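Local coordinates for protein tylactone synthase starter module and modules 1 & 2 (Streptomyces fradiae, PDB 2Z5L) that probably reduces the beta-keto group of a tylactone intermediate with NADPH, as the first ketoreductase of the tylosin polyketide synthase, at residues Ser22-Lys34 with Arg470-Trp482. Residues are numbered along the deposited sequence; the frame is centred on the assembly and turned at random.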
ATOM      1  N   SER A  22      14.788  19.286 -12.276  1.00 62.94           N
ATOM      2  CA  SER A  22      14.785  19.323 -10.787  1.00 61.87           C
ATOM      3  C   SER A  22      15.741  18.273 -10.228  1.00 61.30           C
ATOM      4  O   SER A  22      15.858  17.171 -10.769  1.00 61.03           O
ATOM      5  CB  SER A  22      13.372  19.065 -10.260  1.00 62.46           C
ATOM      6  OG  SER A  22      12.438  19.960 -10.840  1.00 61.75           O
ATOM      7  N   PRO A  23      16.445  18.606  -9.134  1.00 60.51           N
ATOM      8  CA  PRO A  23      17.392  17.672  -8.515  1.00 59.33           C
ATOM      9  C   PRO A  23      16.697  16.480  -7.859  1.00 58.09           C
ATOM     10  O   PRO A  23      17.318  15.446  -7.600  1.00 58.13           O
ATOM     11  CB  PRO A  23      18.127  18.547  -7.503  1.00 59.25           C
ATOM     12  CG  PRO A  23      17.074  19.516  -7.087  1.00 60.85           C
ATOM     13  CD  PRO A  23      16.406  19.884  -8.399  1.00 60.29           C
ATOM     14  N   THR A  24      15.404  16.623  -7.602  1.00 56.17           N
ATOM     15  CA  THR A  24      14.641  15.551  -6.979  1.00 53.84           C
ATOM     16  C   THR A  24      14.036  14.590  -8.000  1.00 52.68           C
ATOM     17  O   THR A  24      13.323  13.662  -7.620  1.00 52.60           O
ATOM     18  CB  THR A  24      13.489  16.099  -6.124  1.00 52.54           C
ATOM     19  OG1 THR A  24      12.578  16.818  -6.963  1.00 51.22           O
ATOM     20  CG2 THR A  24      14.014  17.014  -5.030  1.00 51.21           C
ATOM     21  N   ASP A  25      14.292  14.813  -9.289  1.00 49.67           N
ATOM     22  CA  ASP A  25      13.745  13.913 -10.301  1.00 47.58           C
ATOM     23  C   ASP A  25      14.429  12.545 -10.250  1.00 45.49           C
ATOM     24  O   ASP A  25      13.939  11.582 -10.830  1.00 45.66           O
ATOM     25  CB  ASP A  25      13.870  14.498 -11.719  1.00 48.23           C
ATOM     26  CG  ASP A  25      12.834  15.585 -12.011  1.00 47.96           C
ATOM     27  OD1 ASP A  25      11.655  15.413 -11.648  1.00 45.38           O
ATOM     28  OD2 ASP A  25      13.200  16.609 -12.622  1.00 48.76           O
ATOM     29  N   ALA A  26      15.558  12.459  -9.554  1.00 42.42           N
ATOM     30  CA  ALA A  26      16.272  11.196  -9.438  1.00 43.33           C
ATOM     31  C   ALA A  26      15.677  10.346  -8.315  1.00 44.00           C
ATOM     32  O   ALA A  26      16.184   9.266  -8.017  1.00 44.75           O
ATOM     33  CB  ALA A  26      17.753  11.446  -9.172  1.00 41.42           C
ATOM     34  N   TRP A  27      14.606  10.842  -7.702  1.00 43.74           N
ATOM     35  CA  TRP A  27      13.938  10.146  -6.611  1.00 43.95           C
ATOM     36  C   TRP A  27      12.578   9.639  -7.051  1.00 43.74           C
ATOM     37  O   TRP A  27      11.886   8.981  -6.284  1.00 46.01           O
ATOM     38  CB  TRP A  27      13.738  11.079  -5.408  1.00 43.94           C
ATOM     39  CG  TRP A  27      15.007  11.582  -4.785  1.00 43.00           C
ATOM     40  CD1 TRP A  27      16.276  11.127  -5.020  1.00 44.37           C
ATOM     41  CD2 TRP A  27      15.128  12.616  -3.793  1.00 42.61           C
ATOM     42  NE1 TRP A  27      17.176  11.810  -4.236  1.00 44.30           N
ATOM     43  CE2 TRP A  27      16.501  12.728  -3.474  1.00 41.98           C
ATOM     44  CE3 TRP A  27      14.212  13.456  -3.142  1.00 39.07           C
ATOM     45  CZ2 TRP A  27      16.981  13.644  -2.532  1.00 41.61           C
ATOM     46  CZ3 TRP A  27      14.694  14.373  -2.199  1.00 40.72           C
ATOM     47  CH2 TRP A  27      16.066  14.457  -1.909  1.00 40.37           C
ATOM     48  N   ARG A  28      12.201   9.934  -8.285  1.00 42.74           N
ATOM     49  CA  ARG A  28      10.899   9.532  -8.798  1.00 43.48           C
ATOM     50  C   ARG A  28      10.856   8.142  -9.429  1.00 44.96           C
ATOM     51  O   ARG A  28      11.560   7.865 -10.398  1.00 46.26           O
ATOM     52  CB  ARG A  28      10.412  10.561  -9.821  1.00 42.15           C
ATOM     53  CG  ARG A  28      10.146  11.951  -9.253  1.00 39.46           C
ATOM     54  CD  ARG A  28       9.916  12.929 -10.381  1.00 38.32           C
ATOM     55  NE  ARG A  28       8.913  12.432 -11.314  1.00 38.14           N
ATOM     56  CZ  ARG A  28       7.606  12.450 -11.086  1.00 39.31           C
ATOM     57  NH1 ARG A  28       7.145  12.956  -9.947  1.00 39.53           N
ATOM     58  NH2 ARG A  28       6.768  11.939 -11.984  1.00 39.03           N
ATOM     59  N   TYR A  29      10.013   7.274  -8.878  1.00 46.22           N
ATOM     60  CA  TYR A  29       9.852   5.923  -9.398  1.00 45.99           C
ATOM     61  C   TYR A  29       8.371   5.602  -9.538  1.00 47.79           C
ATOM     62  O   TYR A  29       7.508   6.301  -8.995  1.00 47.59           O
ATOM     63  CB  TYR A  29      10.506   4.904  -8.473  1.00 44.28           C
ATOM     64  CG  TYR A  29      11.956   5.173  -8.164  1.00 43.79           C
ATOM     65  CD1 TYR A  29      12.321   6.127  -7.220  1.00 42.60           C
ATOM     66  CD2 TYR A  29      12.968   4.441  -8.791  1.00 43.58           C
ATOM     67  CE1 TYR A  29      13.657   6.342  -6.901  1.00 41.65           C
ATOM     68  CE2 TYR A  29      14.312   4.651  -8.480  1.00 42.31           C
ATOM     69  CZ  TYR A  29      14.649   5.597  -7.532  1.00 41.49           C
ATOM     70  OH  TYR A  29      15.969   5.789  -7.180  1.00 39.30           O
ATOM     71  N   ARG A  30       8.073   4.537 -10.266  1.00 49.28           N
ATOM     72  CA  ARG A  30       6.689   4.146 -10.468  1.00 51.98           C
ATOM     73  C   ARG A  30       6.567   2.648 -10.689  1.00 51.80           C
ATOM     74  O   ARG A  30       7.567   1.946 -10.845  1.00 51.84           O
ATOM     75  CB  ARG A  30       6.094   4.908 -11.660  1.00 55.43           C
ATOM     76  CG  ARG A  30       6.584   4.455 -13.034  1.00 59.75           C
ATOM     77  CD  ARG A  30       5.960   5.285 -14.157  1.00 63.81           C
ATOM     78  NE  ARG A  30       4.644   5.821 -13.793  1.00 67.99           N
ATOM     79  CZ  ARG A  30       4.431   7.051 -13.327  1.00 69.83           C
ATOM     80  NH1 ARG A  30       5.447   7.887 -13.170  1.00 71.25           N
ATOM     81  NH2 ARG A  30       3.202   7.447 -13.011  1.00 69.23           N
ATOM     82  N   VAL A  31       5.336   2.158 -10.697  1.00 52.42           N
ATOM     83  CA  VAL A  31       5.109   0.740 -10.896  1.00 54.19           C
ATOM     84  C   VAL A  31       4.567   0.448 -12.284  1.00 54.58           C
ATOM     85  O   VAL A  31       3.525   0.966 -12.685  1.00 54.84           O
ATOM     86  CB  VAL A  31       4.129   0.175  -9.847  1.00 53.98           C
ATOM     87  CG1 VAL A  31       3.852  -1.294 -10.138  1.00 54.54           C
ATOM     88  CG2 VAL A  31       4.720   0.330  -8.456  1.00 53.29           C
ATOM     89  N   THR A  32       5.298  -0.385 -13.015  1.00 55.54           N
ATOM     90  CA  THR A  32       4.913  -0.778 -14.358  1.00 55.57           C
ATOM     91  C   THR A  32       4.740  -2.288 -14.401  1.00 56.92           C
ATOM     92  O   THR A  32       5.069  -2.996 -13.440  1.00 55.82           O
ATOM     93  CB  THR A  32       5.990  -0.372 -15.392  1.00 55.44           C
ATOM     94  OG1 THR A  32       7.276  -0.862 -14.970  1.00 53.61           O
ATOM     95  CG2 THR A  32       6.037   1.144 -15.542  1.00 55.00           C
ATOM     96  N   TRP A  33       4.244  -2.778 -15.531  1.00 56.93           N
ATOM     97  CA  TRP A  33       4.010  -4.202 -15.696  1.00 57.86           C
ATOM     98  C   TRP A  33       4.755  -4.805 -16.882  1.00 57.93           C
ATOM     99  O   TRP A  33       4.400  -4.570 -18.037  1.00 58.03           O
ATOM    100  CB  TRP A  33       2.511  -4.453 -15.846  1.00 59.03           C
ATOM    101  CG  TRP A  33       1.730  -4.155 -14.603  1.00 60.02           C
ATOM    102  CD1 TRP A  33       0.929  -3.067 -14.367  1.00 60.46           C
ATOM    103  CD2 TRP A  33       1.672  -4.961 -13.422  1.00 60.78           C
ATOM    104  NE1 TRP A  33       0.376  -3.150 -13.112  1.00 59.44           N
ATOM    105  CE2 TRP A  33       0.815  -4.303 -12.509  1.00 60.97           C
ATOM    106  CE3 TRP A  33       2.264  -6.178 -13.046  1.00 60.47           C
ATOM    107  CZ2 TRP A  33       0.533  -4.823 -11.240  1.00 61.18           C
ATOM    108  CZ3 TRP A  33       1.983  -6.695 -11.784  1.00 60.79           C
ATOM    109  CH2 TRP A  33       1.124  -6.017 -10.898  1.00 60.55           C
ATOM    110  N   LYS A  34       5.784  -5.592 -16.589  1.00 58.61           N
ATOM    111  CA  LYS A  34       6.570  -6.225 -17.640  1.00 59.81           C
ATOM    112  C   LYS A  34       5.981  -7.588 -18.000  1.00 60.00           C
ATOM    113  O   LYS A  34       6.025  -8.521 -17.201  1.00 59.89           O
ATOM    114  CB  LYS A  34       8.027  -6.389 -17.194  1.00 59.71           C
ATOM    115  CG  LYS A  34       8.939  -6.983 -18.257  1.00 60.56           C
ATOM    116  CD  LYS A  34      10.391  -7.000 -17.806  1.00 60.97           C
ATOM    117  CE  LYS A  34      11.306  -7.556 -18.895  1.00 61.72           C
ATOM    118  NZ  LYS A  34      11.965  -8.837 -18.501  1.00 61.24           N
ATOM    119  N   ARG A 470       3.044  17.596 -12.856  1.00 47.08           N
ATOM    120  CA  ARG A 470       2.925  16.575 -13.889  1.00 47.40           C
ATOM    121  C   ARG A 470       1.533  15.955 -13.879  1.00 48.35           C
ATOM    122  O   ARG A 470       1.127  15.284 -14.835  1.00 48.13           O
ATOM    123  CB  ARG A 470       3.945  15.462 -13.663  1.00 46.89           C
ATOM    124  CG  ARG A 470       5.393  15.877 -13.826  1.00 47.56           C
ATOM    125  CD  ARG A 470       6.281  14.664 -13.650  1.00 48.06           C
ATOM    126  NE  ARG A 470       5.759  13.514 -14.396  1.00 50.56           N
ATOM    127  CZ  ARG A 470       5.892  13.345 -15.711  1.00 51.30           C
ATOM    128  NH1 ARG A 470       6.539  14.252 -16.433  1.00 50.97           N
ATOM    129  NH2 ARG A 470       5.376  12.274 -16.306  1.00 50.11           N
ATOM    130  N   ASN A 471       0.822  16.191 -12.783  1.00 48.43           N
ATOM    131  CA  ASN A 471      -0.510  15.665 -12.547  1.00 49.15           C
ATOM    132  C   ASN A 471      -0.446  14.149 -12.386  1.00 47.74           C
ATOM    133  O   ASN A 471      -1.283  13.427 -12.921  1.00 48.83           O
ATOM    134  CB  ASN A 471      -1.462  16.014 -13.687  1.00 50.94           C
ATOM    135  CG  ASN A 471      -2.813  16.483 -13.180  1.00 53.88           C
ATOM    136  OD1 ASN A 471      -3.759  15.687 -13.070  1.00 54.40           O
ATOM    137  ND2 ASN A 471      -2.920  17.778 -12.885  1.00 54.96           N
ATOM    138  N   ASP A 472       0.555  13.672 -11.655  1.00 45.67           N
ATOM    139  CA  ASP A 472       0.714  12.245 -11.428  1.00 45.67           C
ATOM    140  C   ASP A 472      -0.485  11.645 -10.698  1.00 45.87           C
ATOM    141  O   ASP A 472      -1.234  12.350 -10.016  1.00 45.90           O
ATOM    142  CB  ASP A 472       1.962  11.957 -10.582  1.00 45.33           C
ATOM    143  CG  ASP A 472       3.246  12.377 -11.252  1.00 45.29           C
ATOM    144  OD1 ASP A 472       3.515  11.937 -12.393  1.00 45.25           O
ATOM    145  OD2 ASP A 472       4.004  13.137 -10.617  1.00 46.93           O
ATOM    146  N   VAL A 473      -0.653  10.333 -10.859  1.00 45.55           N
ATOM    147  CA  VAL A 473      -1.709   9.586 -10.188  1.00 44.60           C
ATOM    148  C   VAL A 473      -1.010   8.905  -9.013  1.00 44.35           C
ATOM    149  O   VAL A 473      -1.393   9.091  -7.859  1.00 46.58           O
ATOM    150  CB  VAL A 473      -2.348   8.536 -11.131  1.00 45.36           C
ATOM    151  CG1 VAL A 473      -3.263   7.605 -10.341  1.00 44.86           C
ATOM    152  CG2 VAL A 473      -3.164   9.254 -12.219  1.00 42.89           C
ATOM    153  N   CYS A 474       0.024   8.126  -9.305  1.00 42.28           N
ATOM    154  CA  CYS A 474       0.796   7.476  -8.254  1.00 40.29           C
ATOM    155  C   CYS A 474       2.250   7.538  -8.651  1.00 39.59           C
ATOM    156  O   CYS A 474       2.609   7.285  -9.801  1.00 42.57           O
ATOM    157  CB  CYS A 474       0.394   6.006  -8.047  1.00 38.95           C
ATOM    158  SG  CYS A 474      -1.128   5.756  -7.105  1.00 40.40           S
ATOM    159  N   VAL A 475       3.087   7.896  -7.695  1.00 37.93           N
ATOM    160  CA  VAL A 475       4.503   7.979  -7.946  1.00 36.21           C
ATOM    161  C   VAL A 475       5.198   7.736  -6.633  1.00 35.96           C
ATOM    162  O   VAL A 475       4.646   8.034  -5.573  1.00 35.73           O
ATOM    163  CB  VAL A 475       4.898   9.373  -8.502  1.00 38.18           C
ATOM    164  CG1 VAL A 475       4.547  10.464  -7.495  1.00 37.16           C
ATOM    165  CG2 VAL A 475       6.382   9.401  -8.835  1.00 35.73           C
ATOM    166  N   THR A 476       6.393   7.159  -6.710  1.00 36.86           N
ATOM    167  CA  THR A 476       7.190   6.882  -5.531  1.00 35.42           C
ATOM    168  C   THR A 476       8.320   7.892  -5.529  1.00 36.66           C
ATOM    169  O   THR A 476       9.128   7.946  -6.462  1.00 38.02           O
ATOM    170  CB  THR A 476       7.824   5.459  -5.562  1.00 36.21           C
ATOM    171  OG1 THR A 476       6.796   4.464  -5.556  1.00 35.62           O
ATOM    172  CG2 THR A 476       8.715   5.248  -4.347  1.00 33.05           C
ATOM    173  N   VAL A 477       8.366   8.715  -4.493  1.00 35.04           N
ATOM    174  CA  VAL A 477       9.425   9.701  -4.377  1.00 32.81           C
ATOM    175  C   VAL A 477      10.298   9.246  -3.229  1.00 33.03           C
ATOM    176  O   VAL A 477       9.943   9.435  -2.066  1.00 35.01           O
ATOM    177  CB  VAL A 477       8.862  11.103  -4.059  1.00 30.99           C
ATOM    178  CG1 VAL A 477      10.005  12.089  -3.895  1.00 30.39           C
ATOM    179  CG2 VAL A 477       7.925  11.557  -5.170  1.00 27.91           C
ATOM    180  N   VAL A 478      11.429   8.629  -3.544  1.00 34.05           N
ATOM    181  CA  VAL A 478      12.327   8.154  -2.496  1.00 36.27           C
ATOM    182  C   VAL A 478      13.791   8.343  -2.850  1.00 38.08           C
ATOM    183  O   VAL A 478      14.181   8.250  -4.011  1.00 40.34           O
ATOM    184  CB  VAL A 478      12.141   6.643  -2.215  1.00 35.60           C
ATOM    185  CG1 VAL A 478      12.930   6.256  -0.975  1.00 37.94           C
ATOM    186  CG2 VAL A 478      10.677   6.300  -2.055  1.00 34.65           C
ATOM    187  N   ASP A 479      14.604   8.590  -1.834  1.00 39.10           N
ATOM    188  CA  ASP A 479      16.034   8.751  -2.029  1.00 41.37           C
ATOM    189  C   ASP A 479      16.693   7.470  -1.520  1.00 42.67           C
ATOM    190  O   ASP A 479      16.684   7.190  -0.312  1.00 40.93           O
ATOM    191  CB  ASP A 479      16.549   9.967  -1.256  1.00 43.92           C
ATOM    192  CG  ASP A 479      18.047  10.161  -1.412  1.00 47.22           C
ATOM    193  OD1 ASP A 479      18.563   9.927  -2.525  1.00 47.65           O
ATOM    194  OD2 ASP A 479      18.708  10.552  -0.431  1.00 49.20           O
ATOM    195  N   VAL A 480      17.265   6.700  -2.450  1.00 42.13           N
ATOM    196  CA  VAL A 480      17.895   5.413  -2.129  1.00 42.49           C
ATOM    197  C   VAL A 480      19.293   5.148  -2.681  1.00 44.05           C
ATOM    198  O   VAL A 480      19.569   5.407  -3.847  1.00 43.03           O
ATOM    199  CB  VAL A 480      17.063   4.231  -2.646  1.00 41.79           C
ATOM    200  CG1 VAL A 480      17.385   2.988  -1.837  1.00 40.77           C
ATOM    201  CG2 VAL A 480      15.602   4.569  -2.628  1.00 43.29           C
ATOM    202  N   ASP A 481      20.148   4.584  -1.834  1.00 45.34           N
ATOM    203  CA  ASP A 481      21.507   4.212  -2.218  1.00 46.90           C
ATOM    204  C   ASP A 481      21.439   2.795  -2.808  1.00 48.48           C
ATOM    205  O   ASP A 481      21.755   1.812  -2.135  1.00 47.55           O
ATOM    206  CB  ASP A 481      22.427   4.217  -0.992  1.00 45.80           C
ATOM    207  CG  ASP A 481      23.846   3.786  -1.320  1.00 47.51           C
ATOM    208  OD1 ASP A 481      24.663   3.657  -0.370  1.00 44.61           O
ATOM    209  OD2 ASP A 481      24.147   3.581  -2.520  1.00 47.57           O
ATOM    210  N   TRP A 482      21.011   2.706  -4.065  1.00 50.73           N
ATOM    211  CA  TRP A 482      20.887   1.435  -4.764  1.00 53.67           C
ATOM    212  C   TRP A 482      22.099   0.521  -4.615  1.00 56.58           C
ATOM    213  O   TRP A 482      21.967  -0.703  -4.662  1.00 56.29           O
ATOM    214  CB  TRP A 482      20.628   1.681  -6.246  1.00 53.44           C
ATOM    215  CG  TRP A 482      19.255   2.199  -6.545  1.00 54.99           C
ATOM    216  CD1 TRP A 482      18.937   3.334  -7.239  1.00 55.48           C
ATOM    217  CD2 TRP A 482      18.010   1.569  -6.216  1.00 54.58           C
ATOM    218  NE1 TRP A 482      17.572   3.447  -7.366  1.00 55.09           N
ATOM    219  CE2 TRP A 482      16.981   2.377  -6.748  1.00 54.15           C
ATOM    220  CE3 TRP A 482      17.667   0.399  -5.528  1.00 54.13           C
ATOM    221  CZ2 TRP A 482      15.631   2.052  -6.612  1.00 53.48           C
ATOM    222  CZ3 TRP A 482      16.329   0.074  -5.393  1.00 53.29           C
ATOM    223  CH2 TRP A 482      15.323   0.901  -5.935  1.00 53.62           C
TER
HETATM  224  O   HOH W   1      16.680   7.419  -5.105  1.00 39.08           O
HETATM  225  O   HOH W   2       3.431   4.069  -9.970  1.00 45.92           O
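Tyr29 and Thr476 form an antiparallel hydrogen-bonded pair. Tyr29 N donates to Thr476 O at 2.7 Å, and Thr476 N returns a nearly straight bond to Tyr29 O (171° at the hydrogen). Val478 N adds a third backbone bond, to Trp27 O.

On the face of the sheet that carries the Arg28 and Val477 side chains, Arg28, Asp472 and Arg470 form a salt-bridge network. Arg28 grips the Asp472 carboxylate end-on: NH1 reaches OD2 at 3.2 Å and NH2 reaches OD1 at 3.3 Å. A bend at chi3 (51°) turns the guanidinium toward the carboxylate. Val475 CG2 lies over one guanidinium face and Arg470 CD over the opposite face. Arg470 NE makes a weak bond to Asp472 OD1, so this carboxylate probably offsets both positive charges. Arg28 NE bonds to Ala249 O, which further fixes the guanidinium.

On the opposite face, with Tyr29 and Thr476, Trp482 NE1 donates to Tyr29 OH at 2.8 Å, and the two rings meet obliquely, planes 75° apart. Water 1 links Tyr29 OH to Val478 O and Val480 N. Asp479 CB makes a CH-pi contact over the Trp27 five-membered ring, 3.6 Å from its centroid, while Asp479 OD1 is salt-bridged to Arg453.

Strand 474-477 continues the parallel strands of the Rossmann-type KR domain. Strand 28-35 pairs with strand 239-247 along its other edge, tying the chain's N-terminal half to the Rossmann-type half, consistent with the two-subdomain build of modular polyketide synthase ketoreductases.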